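Local coordinates for capsular polysaccharide export system protein KpsC (PDB 6MGB) that is a beta(2,4) Kdo transferase in the biosynthesis of the glycolipid anchor of bacterial capsules, probably drawing its sugar from CMP-Kdo, at residues P10-R16 with D31-P37; S44-G50 with L67-E73; L107-L112 with A295-Y300; A126-L130 with L289-A294. One frame throughout, in Å; residues are numbered along the deposited sequence. Where two conformers were deposited one is given.

Contact 1. Residues P10-R16 with D31-P37; sequences PVGVFSR and DSVVYKP
P10 sets its ring against the start of the neighbouring strand, with CB 3.1 Å from S32 O and CG against V34 CG1. From V11 the backbone takes over: its N donates to S32 O at 2.6 Å in a nearly straight bond (168°), and its O accepts from V34 N. G12 lies under the ring of P37, its CA 4.1 Å from P37 CG, and a CB here would run into that ring. V13 uses both its polar backbone atoms, N to V34 O and O to K36 N. This is the ladder of a parallel pair, strands 11-13 and 33-35, joined through helices 17-21 and 25-29 as a beta-alpha-beta crossover; 33-35 lies at one edge of a mixed sheet. F14 follows, with P37 CD over one face of its ring, 4.1 Å from CZ, while A58 and W65 of helix 53-65 also touch the F14 side chain. S15 turns away to cap Q17 N with its OG. R16, extended from CG to NE, runs over one face of Y35: CG sits 3.6 Å from the ring centroid, and farther along CZ makes an off-centre cation-pi contact at 3.8 Å, guanidinium and ring planes 33° apart.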
loop_
_atom_site.group_PDB
_atom_site.type_symbol
_atom_site.label_atom_id
_atom_site.label_comp_id
_atom_site.label_asym_id
_atom_site.label_seq_id
_atom_site.Cartn_x
_atom_site.Cartn_y
_atom_site.Cartn_z
ATOM N N PRO A 10 4.336 25.038 -12.270
ATOM C CA PRO A 10 4.265 23.579 -12.411
ATOM C C PRO A 10 5.094 22.853 -11.355
ATOM O O PRO A 10 5.792 23.456 -10.541
ATOM C CB PRO A 10 4.825 23.344 -13.816
ATOM C CG PRO A 10 5.775 24.470 -14.022
ATOM C CD PRO A 10 5.151 25.650 -13.338
ATOM N N VAL A 11 5.003 21.523 -11.390
ATOM C CA VAL A 11 5.781 20.640 -10.527
ATOM C C VAL A 11 6.959 20.100 -11.326
ATOM O O VAL A 11 6.784 19.594 -12.442
ATOM C CB VAL A 11 4.916 19.488 -9.984
ATOM C CG1 VAL A 11 5.766 18.497 -9.189
ATOM C CG2 VAL A 11 3.782 20.032 -9.126
ATOM N N GLY A 12 8.157 20.193 -10.758
ATOM C CA GLY A 12 9.347 19.688 -11.417
ATOM C C GLY A 12 9.558 18.209 -11.136
ATOM O O GLY A 12 9.345 17.735 -10.022
ATOM N N VAL A 13 9.972 17.483 -12.174
ATOM C CA VAL A 13 10.369 16.088 -12.045
ATOM C C VAL A 13 11.714 15.916 -12.732
ATOM O O VAL A 13 12.090 16.681 -13.623
ATOM C CB VAL A 13 9.327 15.110 -12.639
ATOM C CG1 VAL A 13 7.987 15.269 -11.934
ATOM C CG2 VAL A 13 9.176 15.322 -14.140
ATOM N N PHE A 14 12.448 14.893 -12.296
ATOM C CA PHE A 14 13.771 14.600 -12.831
ATOM C C PHE A 14 13.832 13.210 -13.450
ATOM O O PHE A 14 14.907 12.606 -13.525
ATOM C CB PHE A 14 14.818 14.771 -11.732
ATOM C CG PHE A 14 14.982 16.196 -11.295
ATOM C CD1 PHE A 14 15.998 16.979 -11.813
ATOM C CD2 PHE A 14 14.095 16.764 -10.396
ATOM C CE1 PHE A 14 16.142 18.296 -11.426
ATOM C CE2 PHE A 14 14.233 18.081 -10.005
ATOM C CZ PHE A 14 15.256 18.848 -10.523
ATOM N N SER A 15 12.691 12.699 -13.904
ATOM C CA SER A 15 12.620 11.422 -14.595
ATOM C C SER A 15 11.425 11.453 -15.532
ATOM O O SER A 15 10.307 11.743 -15.099
ATOM C CB SER A 15 12.488 10.260 -13.605
ATOM O OG SER A 15 12.116 9.068 -14.272
ATOM N N ARG A 16 11.665 11.170 -16.813
ATOM C CA ARG A 16 10.569 11.056 -17.766
ATOM C C ARG A 16 9.769 9.774 -17.584
ATOM O O ARG A 16 8.717 9.625 -18.216
ATOM C CB ARG A 16 11.105 11.121 -19.197
ATOM C CG ARG A 16 11.813 12.419 -19.544
ATOM C CD ARG A 16 12.073 12.513 -21.035
ATOM N NE ARG A 16 12.726 13.765 -21.409
ATOM C CZ ARG A 16 12.104 14.936 -21.509
ATOM N NH1 ARG A 16 10.806 15.031 -21.250
ATOM N NH2 ARG A 16 12.783 16.018 -21.861
ATOM N N ASP A 31 -1.747 19.887 -11.409
ATOM C CA ASP A 31 -0.759 20.872 -11.820
ATOM C C ASP A 31 -0.080 20.366 -13.084
ATOM O O ASP A 31 -0.219 19.201 -13.466
ATOM C CB ASP A 31 0.288 21.120 -10.725
ATOM C CG ASP A 31 -0.285 21.832 -9.515
ATOM O OD1 ASP A 31 -0.839 22.938 -9.680
ATOM O OD2 ASP A 31 -0.181 21.282 -8.399
ATOM N N SER A 32 0.660 21.253 -13.737
ATOM C CA SER A 32 1.498 20.862 -14.858
ATOM C C SER A 32 2.855 20.385 -14.350
ATOM O O SER A 32 3.293 20.737 -13.252
ATOM C CB SER A 32 1.679 22.025 -15.834
ATOM O OG SER A 32 0.448 22.383 -16.435
ATOM N N VAL A 33 3.518 19.566 -15.163
ATOM C CA VAL A 33 4.826 19.015 -14.834
ATOM C C VAL A 33 5.846 19.546 -15.830
ATOM O O VAL A 33 5.531 19.787 -17.000
ATOM C CB VAL A 33 4.804 17.469 -14.834
ATOM C CG1 VAL A 33 6.216 16.892 -14.768
ATOM C CG2 VAL A 33 3.975 16.955 -13.666
ATOM N N VAL A 34 7.080 19.721 -15.358
ATOM C CA VAL A 34 8.197 20.145 -16.191
ATOM C C VAL A 34 9.396 19.264 -15.866
ATOM O O VAL A 34 9.653 18.953 -14.697
ATOM C CB VAL A 34 8.541 21.636 -15.988
ATOM C CG1 VAL A 34 7.384 22.509 -16.454
ATOM C CG2 VAL A 34 8.882 21.923 -14.530
ATOM N N TYR A 35 10.127 18.862 -16.902
ATOM C CA TYR A 35 11.214 17.905 -16.760
ATOM C C TYR A 35 12.544 18.623 -16.558
ATOM O O TYR A 35 12.915 19.493 -17.352
ATOM C CB TYR A 35 11.278 17.000 -17.990
ATOM C CG TYR A 35 12.464 16.065 -18.018
ATOM C CD1 TYR A 35 13.498 16.257 -18.922
ATOM C CD2 TYR A 35 12.550 14.990 -17.144
ATOM C CE1 TYR A 35 14.580 15.405 -18.962
ATOM C CE2 TYR A 35 13.633 14.133 -17.171
ATOM C CZ TYR A 35 14.643 14.345 -18.084
ATOM O OH TYR A 35 15.727 13.499 -18.117
ATOM N N LYS A 36 13.251 18.249 -15.490
ATOM C CA LYS A 36 14.564 18.797 -15.175
ATOM C C LYS A 36 14.577 20.316 -15.288
ATOM O O LYS A 36 15.216 20.862 -16.197
ATOM C CB LYS A 36 15.629 18.195 -16.095
ATOM C CG LYS A 36 16.167 16.859 -15.619
ATOM C CD LYS A 36 17.304 16.374 -16.502
ATOM C CE LYS A 36 18.072 15.239 -15.842
ATOM N NZ LYS A 36 17.186 14.103 -15.465
ATOM N N PRO A 37 13.888 21.029 -14.402
ATOM C CA PRO A 37 14.040 22.485 -14.365
ATOM C C PRO A 37 15.418 22.856 -13.845
ATOM O O PRO A 37 15.980 22.186 -12.977
ATOM C CB PRO A 37 12.936 22.937 -13.402
ATOM C CG PRO A 37 12.673 21.741 -12.547
ATOM C CD PRO A 37 12.889 20.551 -13.432
#

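Contact 2. Residues S44-G50 with L67-E73; sequences SAVAGWG and LPYLALE
Y69 spreads its ring along V46, A47 and G48 of the adjacent strand, within the parallel beta-alpha-beta unit formed by strand 45-49, helix 53-65 and strand 69-74. Its CG stands anti to the backbone N (chi1 174°), which runs the ring along the backbone of 45-49. CB and CG begin near V46 O, and CD1 comes to 3.7 Å from it. CE1 then lies 3.5 Å from G48 N, and CZ remains near G48. At the tip, OH is 3.3 Å from G48 CA, where any CB on this glycine would collide with it. A water bonded to Y69 OH also donates to G50 O at 2.8 Å, bridging tip and backbone. The strands are laced by V46 N to P68 O, L70 N to V46 O, G48 N to L70 O and L72 N to G48 O. On the other face of the sheet, A47 CB packs on L70 CB and on L72 CD1, 3.8 Å away. A second water accepts from G50 N and donates to L72 O and to E73 OE1, which Y100 OH also bonds. W49 lies beside this, E73 CA 4.2 Å from the centroid of its six-membered ring, over the face.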
loop_
_atom_site.group_PDB
_atom_site.type_symbol
_atom_site.label_atom_id
_atom_site.label_comp_id
_atom_site.label_asym_id
_atom_site.label_seq_id
_atom_site.Cartn_x
_atom_site.Cartn_y
_atom_site.Cartn_z
ATOM N N SER A 44 6.109 25.194 -8.192
ATOM C CA SER A 44 5.329 25.040 -6.973
ATOM C C SER A 44 5.732 23.818 -6.159
ATOM O O SER A 44 5.253 23.666 -5.029
ATOM C CB SER A 44 3.834 24.956 -7.300
ATOM O OG SER A 44 3.540 23.830 -8.108
ATOM N N ALA A 45 6.595 22.956 -6.692
ATOM C CA ALA A 45 7.049 21.769 -5.977
ATOM C C ALA A 45 7.948 20.962 -6.906
ATOM O O ALA A 45 8.099 21.270 -8.092
ATOM C CB ALA A 45 5.891 20.889 -5.490
ATOM N N VAL A 46 8.557 19.933 -6.331
ATOM C CA VAL A 46 9.285 18.904 -7.065
ATOM C C VAL A 46 8.728 17.558 -6.621
ATOM O O VAL A 46 8.298 17.400 -5.474
ATOM C CB VAL A 46 10.808 18.981 -6.811
ATOM C CG1 VAL A 46 11.547 17.918 -7.610
ATOM C CG2 VAL A 46 11.343 20.365 -7.142
ATOM N N ALA A 47 8.747 16.582 -7.524
ATOM C CA ALA A 47 8.171 15.277 -7.233
ATOM C C ALA A 47 9.104 14.173 -7.702
ATOM O O ALA A 47 9.906 14.361 -8.621
ATOM C CB ALA A 47 6.798 15.111 -7.900
ATOM N N GLY A 48 8.983 13.011 -7.057
ATOM C CA GLY A 48 9.751 11.840 -7.431
ATOM C C GLY A 48 8.998 10.581 -7.057
ATOM O O GLY A 48 8.007 10.616 -6.324
ATOM N N TRP A 49 9.493 9.455 -7.570
ATOM C CA TRP A 49 8.824 8.163 -7.444
ATOM C C TRP A 49 9.707 7.222 -6.637
ATOM O O TRP A 49 10.757 6.782 -7.118
ATOM C CB TRP A 49 8.524 7.573 -8.820
ATOM C CG TRP A 49 7.599 6.400 -8.772
ATOM C CD1 TRP A 49 7.913 5.120 -8.420
ATOM C CD2 TRP A 49 6.204 6.399 -9.091
ATOM N NE1 TRP A 49 6.798 4.322 -8.498
ATOM C CE2 TRP A 49 5.735 5.083 -8.909
ATOM C CE3 TRP A 49 5.306 7.384 -9.513
ATOM C CZ2 TRP A 49 4.407 4.727 -9.134
ATOM C CZ3 TRP A 49 3.987 7.027 -9.737
ATOM C CH2 TRP A 49 3.551 5.710 -9.546
ATOM N N GLY A 50 9.276 6.904 -5.420
ATOM C CA GLY A 50 10.026 5.977 -4.599
ATOM C C GLY A 50 11.379 6.539 -4.202
ATOM O O GLY A 50 11.551 7.742 -3.980
ATOM N N LEU A 67 11.621 23.881 -1.686
ATOM C CA LEU A 67 10.330 23.603 -2.290
ATOM C C LEU A 67 9.738 22.331 -1.693
ATOM O O LEU A 67 10.477 21.442 -1.257
ATOM C CB LEU A 67 10.439 23.428 -3.809
ATOM C CG LEU A 67 10.645 24.687 -4.652
ATOM C CD1 LEU A 67 10.894 24.307 -6.105
ATOM C CD2 LEU A 67 9.447 25.618 -4.542
ATOM N N PRO A 68 8.413 22.207 -1.657
ATOM C CA PRO A 68 7.815 20.949 -1.197
ATOM C C PRO A 68 8.221 19.796 -2.101
ATOM O O PRO A 68 8.348 19.954 -3.317
ATOM C CB PRO A 68 6.309 21.222 -1.270
ATOM C CG PRO A 68 6.181 22.709 -1.288
ATOM C CD PRO A 68 7.389 23.208 -2.000
ATOM N N TYR A 69 8.435 18.631 -1.497
ATOM C CA TYR A 69 8.694 17.404 -2.239
ATOM C C TYR A 69 7.445 16.536 -2.204
ATOM O O TYR A 69 6.974 16.163 -1.123
ATOM C CB TYR A 69 9.885 16.630 -1.673
ATOM C CG TYR A 69 10.064 15.293 -2.356
ATOM C CD1 TYR A 69 10.658 15.209 -3.607
ATOM C CD2 TYR A 69 9.618 14.120 -1.761
ATOM C CE1 TYR A 69 10.812 13.994 -4.243
ATOM C CE2 TYR A 69 9.767 12.899 -2.391
ATOM C CZ TYR A 69 10.365 12.842 -3.631
ATOM O OH TYR A 69 10.516 11.631 -4.263
ATOM N N LEU A 70 6.921 16.208 -3.382
ATOM C CA LEU A 70 5.743 15.359 -3.513
ATOM C C LEU A 70 6.202 13.925 -3.759
ATOM O O LEU A 70 6.752 13.617 -4.822
ATOM C CB LEU A 70 4.844 15.846 -4.648
ATOM C CG LEU A 70 4.479 17.331 -4.653
ATOM C CD1 LEU A 70 3.473 17.617 -5.753
ATOM C CD2 LEU A 70 3.929 17.761 -3.309
ATOM N N ALA A 71 5.974 13.055 -2.780
ATOM C CA ALA A 71 6.246 11.631 -2.939
ATOM C C ALA A 71 5.082 10.980 -3.677
ATOM O O ALA A 71 3.944 11.020 -3.202
ATOM C CB ALA A 71 6.455 10.971 -1.579
ATOM N N LEU A 72 5.363 10.386 -4.834
ATOM C CA LEU A 72 4.345 9.762 -5.669
ATOM C C LEU A 72 4.459 8.245 -5.593
ATOM O O LEU A 72 5.564 7.694 -5.628
ATOM C CB LEU A 72 4.477 10.213 -7.126
ATOM C CG LEU A 72 4.622 11.718 -7.359
ATOM C CD1 LEU A 72 4.818 12.011 -8.837
ATOM C CD2 LEU A 72 3.417 12.476 -6.821
ATOM N N GLU A 73 3.313 7.576 -5.481
ATOM C CA GLU A 73 3.255 6.120 -5.479
ATOM C C GLU A 73 1.940 5.685 -6.110
ATOM O O GLU A 73 1.002 6.477 -6.244
ATOM C CB GLU A 73 3.362 5.534 -4.060
ATOM C CG GLU A 73 4.601 5.944 -3.256
ATOM C CD GLU A 73 5.855 5.191 -3.662
ATOM O OE1 GLU A 73 6.954 5.580 -3.207
ATOM O OE2 GLU A 73 5.745 4.208 -4.426
HETATM O O HOH W 1 9.620 9.410 -2.930
HETATM O O HOH W 2 7.299 8.055 -3.473
#

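Contact 3. Residues L107-L112 with A295-Y300; sequences LLENLL and AAYLLY
Segment 295-300, whose Y300 meets L108, lies on the C-terminal part of helix 289-299, where the chain comes back from the second sheet of this GT-B family protein to the first, since strands 302-305 and 310-312 that follow belong to that first sheet. Here it packs across helix 107-114, the two short axes 10.3 Å apart at an angle of 108°, and the contact is entirely apolar. Y300 and L108 carry the largest shares. With Y300 CG anti to the backbone N (chi1 -178°), the ring swings across to helix 107-114 and lays one face on L108: L108 CB sits over the middle of the ring, 3.8 Å from its centroid and only 8° off the normal. L107 CB approaches the edge of the same ring, 3.9 Å from Y300 CE1. L108 then sends its two methyl branches onward, CD1 to A296 CA at 3.7 Å and CD2 to A296 CB. A295 offers the small surface next to it, its CB touched by L108 CD1 and by L112 CD2, while L111 grazes A295 and L299 more loosely. The phenol end has a partner of its own, D94 OD2, which also takes the N-H of L107, so one carboxylate oxygen ties the start of helix 107-114 to Y300. Were Y300 an alanine, L108 CB would probably lose its aromatic cover and D94 OD2 the phenol as a partner. The helix widens into a pi-type turn just before the tyrosine, where Y300 N bonds to A295 O at 2.9 Å.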
loop_
_atom_site.group_PDB
_atom_site.type_symbol
_atom_site.label_atom_id
_atom_site.label_comp_id
_atom_site.label_asym_id
_atom_site.label_seq_id
_atom_site.Cartn_x
_atom_site.Cartn_y
_atom_site.Cartn_z
ATOM N N LEU A 107 1.461 12.509 5.266
ATOM C CA LEU A 107 0.116 13.072 5.225
ATOM C C LEU A 107 -0.886 12.117 5.860
ATOM O O LEU A 107 -1.750 12.537 6.637
ATOM C CB LEU A 107 -0.284 13.391 3.784
ATOM C CG LEU A 107 -1.750 13.802 3.587
ATOM C CD1 LEU A 107 -2.068 15.078 4.357
ATOM C CD2 LEU A 107 -2.073 13.968 2.112
ATOM N N LEU A 108 -0.772 10.822 5.555
ATOM C CA LEU A 108 -1.708 9.847 6.105
ATOM C C LEU A 108 -1.583 9.765 7.621
ATOM O O LEU A 108 -2.590 9.771 8.339
ATOM C CB LEU A 108 -1.475 8.477 5.466
ATOM C CG LEU A 108 -2.342 7.332 5.998
ATOM C CD1 LEU A 108 -3.823 7.670 5.909
ATOM C CD2 LEU A 108 -2.051 6.046 5.241
ATOM N N GLU A 109 -0.351 9.687 8.129
ATOM C CA GLU A 109 -0.160 9.628 9.573
ATOM C C GLU A 109 -0.730 10.869 10.246
ATOM O O GLU A 109 -1.307 10.785 11.335
ATOM C CB GLU A 109 1.323 9.476 9.909
ATOM C CG GLU A 109 1.582 9.166 11.377
ATOM C CD GLU A 109 3.054 9.200 11.732
ATOM O OE1 GLU A 109 3.668 8.118 11.835
ATOM O OE2 GLU A 109 3.597 10.311 11.905
ATOM N N ASN A 110 -0.579 12.033 9.609
ATOM C CA ASN A 110 -1.137 13.259 10.171
ATOM C C ASN A 110 -2.660 13.199 10.210
ATOM O O ASN A 110 -3.278 13.600 11.203
ATOM C CB ASN A 110 -0.664 14.471 9.366
ATOM C CG ASN A 110 0.790 14.824 9.632
ATOM O OD1 ASN A 110 1.392 14.362 10.603
ATOM N ND2 ASN A 110 1.355 15.671 8.775
ATOM N N LEU A 111 -3.284 12.702 9.137
ATOM C CA LEU A 111 -4.736 12.544 9.139
ATOM C C LEU A 111 -5.186 11.651 10.287
ATOM O O LEU A 111 -6.171 11.954 10.972
ATOM C CB LEU A 111 -5.206 11.964 7.805
ATOM C CG LEU A 111 -5.184 12.904 6.599
ATOM C CD1 LEU A 111 -5.450 12.127 5.322
ATOM C CD2 LEU A 111 -6.209 14.015 6.764
ATOM N N LEU A 112 -4.469 10.552 10.521
ATOM C CA LEU A 112 -4.865 9.615 11.565
ATOM C C LEU A 112 -4.595 10.174 12.954
ATOM O O LEU A 112 -5.362 9.907 13.886
ATOM C CB LEU A 112 -4.131 8.289 11.369
ATOM C CG LEU A 112 -4.506 7.525 10.094
ATOM C CD1 LEU A 112 -3.505 6.418 9.790
ATOM C CD2 LEU A 112 -5.908 6.946 10.210
ATOM N N ALA A 295 -9.534 7.195 6.057
ATOM C CA ALA A 295 -8.403 8.066 5.752
ATOM C C ALA A 295 -7.507 7.455 4.680
ATOM O O ALA A 295 -7.103 8.136 3.731
ATOM C CB ALA A 295 -7.602 8.344 7.024
ATOM N N ALA A 296 -7.193 6.165 4.812
ATOM C CA ALA A 296 -6.177 5.560 3.956
ATOM C C ALA A 296 -6.683 5.350 2.534
ATOM O O ALA A 296 -5.935 5.553 1.570
ATOM C CB ALA A 296 -5.709 4.235 4.555
ATOM N N TYR A 297 -7.939 4.931 2.375
ATOM C CA TYR A 297 -8.455 4.567 1.060
ATOM C C TYR A 297 -9.353 5.627 0.433
ATOM O O TYR A 297 -9.380 5.742 -0.796
ATOM C CB TYR A 297 -9.220 3.237 1.142
ATOM C CG TYR A 297 -8.350 1.999 0.958
ATOM C CD1 TYR A 297 -7.182 1.828 1.693
ATOM C CD2 TYR A 297 -8.709 0.997 0.061
ATOM C CE1 TYR A 297 -6.391 0.703 1.532
ATOM C CE2 TYR A 297 -7.924 -0.133 -0.104
ATOM C CZ TYR A 297 -6.767 -0.274 0.634
ATOM O OH TYR A 297 -5.976 -1.391 0.479
ATOM N N LEU A 298 -10.086 6.409 1.226
ATOM C CA LEU A 298 -10.966 7.425 0.653
ATOM C C LEU A 298 -10.286 8.788 0.525
ATOM O O LEU A 298 -10.334 9.407 -0.543
ATOM C CB LEU A 298 -12.245 7.551 1.487
ATOM C CG LEU A 298 -13.411 6.661 1.053
ATOM C CD1 LEU A 298 -13.142 5.202 1.386
ATOM C CD2 LEU A 298 -14.710 7.129 1.691
ATOM N N LEU A 299 -9.650 9.267 1.593
ATOM C CA LEU A 299 -9.104 10.623 1.612
ATOM C C LEU A 299 -7.694 10.714 1.039
ATOM O O LEU A 299 -7.379 11.667 0.317
ATOM C CB LEU A 299 -9.089 11.161 3.044
ATOM C CG LEU A 299 -10.419 11.184 3.800
ATOM C CD1 LEU A 299 -10.249 11.907 5.128
ATOM C CD2 LEU A 299 -11.522 11.830 2.973
ATOM N N TYR A 300 -6.833 9.742 1.357
ATOM C CA TYR A 300 -5.409 9.892 1.069
ATOM C C TYR A 300 -5.109 9.786 -0.422
ATOM O O TYR A 300 -4.431 10.679 -0.957
ATOM C CB TYR A 300 -4.624 8.875 1.907
ATOM C CG TYR A 300 -3.116 8.891 1.795
ATOM C CD1 TYR A 300 -2.375 10.039 2.055
ATOM C CD2 TYR A 300 -2.426 7.723 1.486
ATOM C CE1 TYR A 300 -0.991 10.026 1.972
ATOM C CE2 TYR A 300 -1.053 7.701 1.402
ATOM C CZ TYR A 300 -0.337 8.852 1.646
ATOM O OH TYR A 300 1.038 8.820 1.566
#

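Contact 4. Residues A126-L130 with L289-A294; sequences AERAL and LLELFA
F293 reaches into the A126-L130 turn with L130 over one ring face: L130 CB lies 4.2 Å from the ring centroid, 25° off the normal and displaced toward the rim. A129 CB meets the ring edge, 4.0 Å from F293 CE2, and that same CE2 comes within 3.4 Å of A126 O, an oxygen already bonded to L130 N inside its own helix. A chi1 of 171°, which sets CG opposite the backbone N, carries the phenyl toward helix 120-135. Beside it the helices come close through small residues, A126 CB to A294 CB at 3.7 Å. These belong to helices 120-135 and 289-299, which pack almost perpendicularly, 86° between short axes that pass 9.8 Å apart. An alanine in place of F293 would probably open a gap beside L130 CB and leave A129 CB without the ring edge it meets. Farther out, L290 CD1 touches A126 CB, and its CD2 lies against E127 CG at 3.6 Å, on the more exposed flank. L289 CD1 meets L130 CD2 at 3.9 Å. Behind this layer M255, of helix 248-255, touches both L130 and F293, and the ring of Y297 meets that of F293.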
loop_
_atom_site.group_PDB
_atom_site.type_symbol
_atom_site.label_atom_id
_atom_site.label_comp_id
_atom_site.label_asym_id
_atom_site.label_seq_id
_atom_site.Cartn_x
_atom_site.Cartn_y
_atom_site.Cartn_z
ATOM N N ALA A 126 -17.417 5.606 3.759
ATOM C CA ALA A 126 -16.419 4.585 4.066
ATOM C C ALA A 126 -17.069 3.223 4.273
ATOM O O ALA A 126 -16.563 2.206 3.783
ATOM C CB ALA A 126 -15.617 4.993 5.301
ATOM N N GLU A 127 -18.190 3.180 4.996
ATOM C CA GLU A 127 -18.912 1.923 5.172
ATOM C C GLU A 127 -19.324 1.340 3.826
ATOM O O GLU A 127 -19.172 0.138 3.582
ATOM C CB GLU A 127 -20.141 2.141 6.055
ATOM C CG GLU A 127 -19.828 2.388 7.518
ATOM C CD GLU A 127 -21.079 2.506 8.367
ATOM O OE1 GLU A 127 -22.185 2.291 7.829
ATOM O OE2 GLU A 127 -20.957 2.814 9.572
ATOM N N ARG A 128 -19.850 2.185 2.938
ATOM C CA ARG A 128 -20.294 1.712 1.630
ATOM C C ARG A 128 -19.128 1.155 0.823
ATOM O O ARG A 128 -19.215 0.061 0.253
ATOM C CB ARG A 128 -20.978 2.851 0.871
ATOM C CG ARG A 128 -22.460 3.003 1.175
ATOM C CD ARG A 128 -22.862 4.470 1.257
ATOM N NE ARG A 128 -22.427 5.234 0.090
ATOM C CZ ARG A 128 -22.401 6.562 0.031
ATOM N NH1 ARG A 128 -22.779 7.287 1.076
ATOM N NH2 ARG A 128 -21.989 7.170 -1.073
ATOM N N ALA A 129 -18.024 1.902 0.759
ATOM C CA ALA A 129 -16.878 1.456 -0.026
ATOM C C ALA A 129 -16.285 0.175 0.546
ATOM O O ALA A 129 -15.908 -0.733 -0.202
ATOM C CB ALA A 129 -15.823 2.560 -0.081
ATOM N N LEU A 130 -16.201 0.082 1.875
ATOM C CA LEU A 130 -15.639 -1.112 2.496
ATOM C C LEU A 130 -16.485 -2.341 2.185
ATOM O O LEU A 130 -15.949 -3.409 1.867
ATOM C CB LEU A 130 -15.515 -0.902 4.005
ATOM C CG LEU A 130 -14.934 -2.056 4.826
ATOM C CD1 LEU A 130 -13.523 -2.411 4.371
ATOM C CD2 LEU A 130 -14.944 -1.693 6.303
ATOM N N LEU A 289 -11.008 0.418 12.670
ATOM C CA LEU A 289 -10.749 -0.042 11.310
ATOM C C LEU A 289 -11.438 0.863 10.299
ATOM O O LEU A 289 -10.838 1.267 9.296
ATOM C CB LEU A 289 -11.214 -1.491 11.151
ATOM C CG LEU A 289 -10.904 -2.220 9.833
ATOM C CD1 LEU A 289 -11.884 -1.859 8.717
ATOM C CD2 LEU A 289 -9.470 -1.966 9.377
ATOM N N LEU A 290 -12.704 1.200 10.551
ATOM C CA LEU A 290 -13.431 2.059 9.623
ATOM C C LEU A 290 -12.749 3.415 9.481
ATOM O O LEU A 290 -12.637 3.947 8.372
ATOM C CB LEU A 290 -14.876 2.228 10.089
ATOM C CG LEU A 290 -15.814 2.921 9.099
ATOM C CD1 LEU A 290 -15.985 2.083 7.840
ATOM C CD2 LEU A 290 -17.162 3.197 9.742
ATOM N N GLU A 291 -12.275 3.984 10.591
ATOM C CA GLU A 291 -11.597 5.274 10.523
ATOM C C GLU A 291 -10.287 5.164 9.756
ATOM O O GLU A 291 -9.984 6.012 8.909
ATOM C CB GLU A 291 -11.349 5.814 11.932
ATOM C CG GLU A 291 -12.604 6.296 12.643
ATOM C CD GLU A 291 -12.345 6.684 14.087
ATOM O OE1 GLU A 291 -11.324 6.237 14.653
ATOM O OE2 GLU A 291 -13.162 7.437 14.654
ATOM N N LEU A 292 -9.500 4.125 10.039
ATOM C CA LEU A 292 -8.252 3.912 9.315
ATOM C C LEU A 292 -8.515 3.737 7.825
ATOM O O LEU A 292 -7.830 4.331 6.985
ATOM C CB LEU A 292 -7.533 2.692 9.889
ATOM C CG LEU A 292 -6.228 2.252 9.228
ATOM C CD1 LEU A 292 -5.258 3.409 9.086
ATOM C CD2 LEU A 292 -5.604 1.136 10.046
ATOM N N PHE A 293 -9.517 2.927 7.482
ATOM C CA PHE A 293 -9.864 2.718 6.080
ATOM C C PHE A 293 -10.313 4.016 5.418
ATOM O O PHE A 293 -9.932 4.303 4.277
ATOM C CB PHE A 293 -10.955 1.652 5.980
ATOM C CG PHE A 293 -11.545 1.511 4.607
ATOM C CD1 PHE A 293 -10.917 0.741 3.644
ATOM C CD2 PHE A 293 -12.733 2.146 4.283
ATOM C CE1 PHE A 293 -11.461 0.610 2.384
ATOM C CE2 PHE A 293 -13.282 2.016 3.023
ATOM C CZ PHE A 293 -12.646 1.250 2.071
ATOM N N ALA A 294 -11.128 4.814 6.114
ATOM C CA ALA A 294 -11.628 6.056 5.533
ATOM C C ALA A 294 -10.481 6.982 5.144
ATOM O O ALA A 294 -10.443 7.511 4.028
ATOM C CB ALA A 294 -12.570 6.749 6.516
#

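Contacts 1 and 2 lie in one mixed sheet, their centres 10 Å apart. Strand 11-13 of the first neighbours strand 45-49 of the second, and G12 is probably hydrogen-bonded to A45 and A47. Contacts 3 and 4, with centres 11 Å apart, share helix 289-299: its N-terminal half crosses helix 120-135 and its end crosses helix 107-114. Contacts 2 and 3 are about 17 Å apart between centres and do not touch. Contacts 1 and 2 are local crossovers, whereas 3 and 4 bring together segments more than 150 residues apart, with the second, parallel sheet built by the chain between them, so that helix 289-299 binds the chain's return to the helices that follow strand 90-94.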